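PDB 3GNL: uncharacterized protein, DUF633, LMOf2365_1472 from Listeria monocytogenes str. 4b F2365, which probably methylates N1 of an adenine in tRNA, as its family of Rossmann-like methyltransferases does, although its own function is uncharacterized. Local coordinates for residues Glu23-Ile28 / Asp89-Val95. Numbering follows the deposited sequence.
Sequences ERIADI and DAIDTIV
Strand 23-28 runs parallel to 93-95, the axes 4.7 Å apart and 22° off parallel, pairing Ile25-Thr93, Ala26-Ile94 and Asp27-Val95. The backbone ladder runs Thr93 N to Arg24 O (3.1 Å), Ala26 N to Thr93 O (2.9 Å), Val95 N to Ala26 O (2.8 Å) and Ile28 N to Val95 O (2.9 Å). Before it, Asp92 (phi/psi -93/-38) leaves the extended conformation: its N also reaches Arg24 O (2.7 Å), and its m side chain turns OD2 to Arg24 N (2.9 Å). Arg24 (m, t, p, chi4 77°) reaches back to Asp89 O, which accepts from NE (2.9 Å) and NH2 (3.0 Å); the Asp89 carboxylate pairs with Arg77. On the face of Ile25, Thr93 and Val95, Thr93 (m) donates OG1 to Glu23 OE1 (2.5 Å; Glu23 chi1 -28°, between wells, chi2 t), and Glu23 OE2 forms a salt bridge with Lys120. Asp27 (t) sets OD1 3.5 Å from Val95 CG1 and bonds Ser30 through OD2. On the face of Ala26 and Ile94, loop residue Ile91 (m, m) brings CG2 4.2 Å from Ala26 CB, and Ile28 CG1 meets Ile94 CG2 at 3.7 Å. Strands 23-28 and 93-99 are neighbours in a 3-2-1-4-5-7-6 sheet, consistent with a class I methyltransferase. Backbone bonds thus run the length of the pair, polar side chains add to them N-terminally, and aliphatic contacts lie on the Ala26-Ile94 face.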
loop_
_atom_site.group_PDB
_atom_site.type_symbol
_atom_site.label_atom_id
_atom_site.label_comp_id
_atom_site.label_asym_id
_atom_site.label_seq_id
_atom_site.Cartn_x
_atom_site.Cartn_y
_atom_site.Cartn_z
ATOM N N GLU A 23 -8.016 -17.358 4.972
ATOM C CA GLU A 23 -6.800 -17.433 4.139
ATOM C C GLU A 23 -5.501 -17.718 4.914
ATOM O O GLU A 23 -5.437 -17.468 6.116
ATOM C CB GLU A 23 -6.651 -16.058 3.394
ATOM C CG GLU A 23 -8.056 -15.384 3.189
ATOM C CD GLU A 23 -8.027 -14.065 2.435
ATOM O OE1 GLU A 23 -6.930 -13.503 2.275
ATOM O OE2 GLU A 23 -9.127 -13.590 2.061
ATOM N N ARG A 24 -4.489 -18.236 4.226
ATOM C CA ARG A 24 -3.122 -18.307 4.750
ATOM C C ARG A 24 -2.409 -17.009 4.337
ATOM O O ARG A 24 -2.243 -16.720 3.126
ATOM C CB ARG A 24 -2.359 -19.553 4.274
ATOM C CG ARG A 24 -3.073 -20.832 4.714
ATOM C CD ARG A 24 -2.403 -22.066 4.112
ATOM N NE ARG A 24 -1.037 -22.272 4.582
ATOM C CZ ARG A 24 -0.687 -22.764 5.774
ATOM N NH1 ARG A 24 -1.616 -23.107 6.685
ATOM N NH2 ARG A 24 0.601 -22.874 6.057
ATOM N N ILE A 25 -2.067 -16.206 5.330
ATOM C CA ILE A 25 -1.531 -14.846 5.026
ATOM C C ILE A 25 -0.082 -14.670 5.440
ATOM O O ILE A 25 0.424 -15.363 6.325
ATOM C CB ILE A 25 -2.375 -13.756 5.660
ATOM C CG1 ILE A 25 -2.136 -13.689 7.187
ATOM C CG2 ILE A 25 -3.905 -13.926 5.315
ATOM C CD1 ILE A 25 -2.859 -12.530 7.895
ATOM N N ALA A 26 0.607 -13.734 4.804
ATOM C CA ALA A 26 1.899 -13.269 5.289
ATOM C C ALA A 26 1.895 -11.754 5.394
ATOM O O ALA A 26 1.628 -11.073 4.399
ATOM C CB ALA A 26 3.051 -13.746 4.418
ATOM N N ASP A 27 2.179 -11.254 6.597
ATOM C CA ASP A 27 2.232 -9.838 6.890
ATOM C C ASP A 27 3.697 -9.406 7.003
ATOM O O ASP A 27 4.357 -9.666 8.019
ATOM C CB ASP A 27 1.463 -9.556 8.200
ATOM C CG ASP A 27 1.300 -8.080 8.486
ATOM O OD1 ASP A 27 1.568 -7.281 7.564
ATOM O OD2 ASP A 27 0.896 -7.716 9.607
ATOM N N ILE A 28 4.156 -8.696 5.983
ATOM C CA ILE A 28 5.557 -8.319 5.857
ATOM C C ILE A 28 5.843 -7.032 6.597
ATOM O O ILE A 28 5.206 -6.003 6.309
ATOM C CB ILE A 28 5.887 -8.156 4.400
ATOM C CG1 ILE A 28 5.404 -9.388 3.635
ATOM C CG2 ILE A 28 7.384 -7.860 4.244
ATOM C CD1 ILE A 28 6.134 -10.777 4.042
ATOM N N ASP A 89 4.820 -23.013 2.526
ATOM C CA ASP A 89 3.858 -22.273 3.343
ATOM C C ASP A 89 2.498 -22.098 2.679
ATOM O O ASP A 89 1.531 -21.859 3.365
ATOM C CB ASP A 89 4.402 -20.910 3.774
ATOM C CG ASP A 89 5.524 -21.023 4.740
ATOM O OD1 ASP A 89 5.396 -21.847 5.672
ATOM O OD2 ASP A 89 6.547 -20.318 4.577
ATOM N N ALA A 90 2.423 -22.247 1.350
ATOM C CA ALA A 90 1.150 -22.145 0.645
ATOM C C ALA A 90 0.366 -20.876 1.033
ATOM O O ALA A 90 -0.798 -20.924 1.421
ATOM C CB ALA A 90 0.304 -23.398 0.871
ATOM N N ILE A 91 1.033 -19.731 0.925
ATOM C CA ILE A 91 0.411 -18.446 1.273
ATOM C C ILE A 91 -0.560 -17.964 0.185
ATOM O O ILE A 91 -0.216 -18.014 -1.003
ATOM C CB ILE A 91 1.525 -17.423 1.473
ATOM C CG1 ILE A 91 2.418 -17.801 2.663
ATOM C CG2 ILE A 91 0.952 -15.982 1.572
ATOM C CD1 ILE A 91 1.726 -18.004 3.995
ATOM N N ASP A 92 -1.760 -17.552 0.588
ATOM C CA ASP A 92 -2.812 -17.089 -0.317
ATOM C C ASP A 92 -2.761 -15.566 -0.498
ATOM O O ASP A 92 -2.984 -15.054 -1.618
ATOM C CB ASP A 92 -4.207 -17.457 0.193
ATOM C CG ASP A 92 -4.373 -18.960 0.378
ATOM O OD1 ASP A 92 -4.225 -19.651 -0.648
ATOM O OD2 ASP A 92 -4.618 -19.406 1.524
ATOM N N THR A 93 -2.460 -14.876 0.599
ATOM C CA THR A 93 -2.547 -13.414 0.663
ATOM C C THR A 93 -1.280 -12.837 1.282
ATOM O O THR A 93 -0.855 -13.299 2.330
ATOM C CB THR A 93 -3.761 -13.030 1.454
ATOM O OG1 THR A 93 -4.904 -13.557 0.783
ATOM C CG2 THR A 93 -3.902 -11.499 1.504
ATOM N N ILE A 94 -0.704 -11.779 0.691
ATOM C CA ILE A 94 0.412 -11.082 1.323
ATOM C C ILE A 94 -0.008 -9.647 1.612
ATOM O O ILE A 94 -0.616 -9.002 0.723
ATOM C CB ILE A 94 1.671 -11.038 0.440
ATOM C CG1 ILE A 94 2.166 -12.453 0.054
ATOM C CG2 ILE A 94 2.798 -10.235 1.131
ATOM C CD1 ILE A 94 3.338 -12.430 -0.887
ATOM N N VAL A 95 0.241 -9.219 2.864
ATOM C CA VAL A 95 -0.006 -7.836 3.315
ATOM C C VAL A 95 1.318 -7.137 3.443
ATOM O O VAL A 95 2.229 -7.673 4.040
ATOM C CB VAL A 95 -0.698 -7.814 4.691
ATOM C CG1 VAL A 95 -0.942 -6.410 5.221
ATOM C CG2 VAL A 95 -2.012 -8.598 4.662
#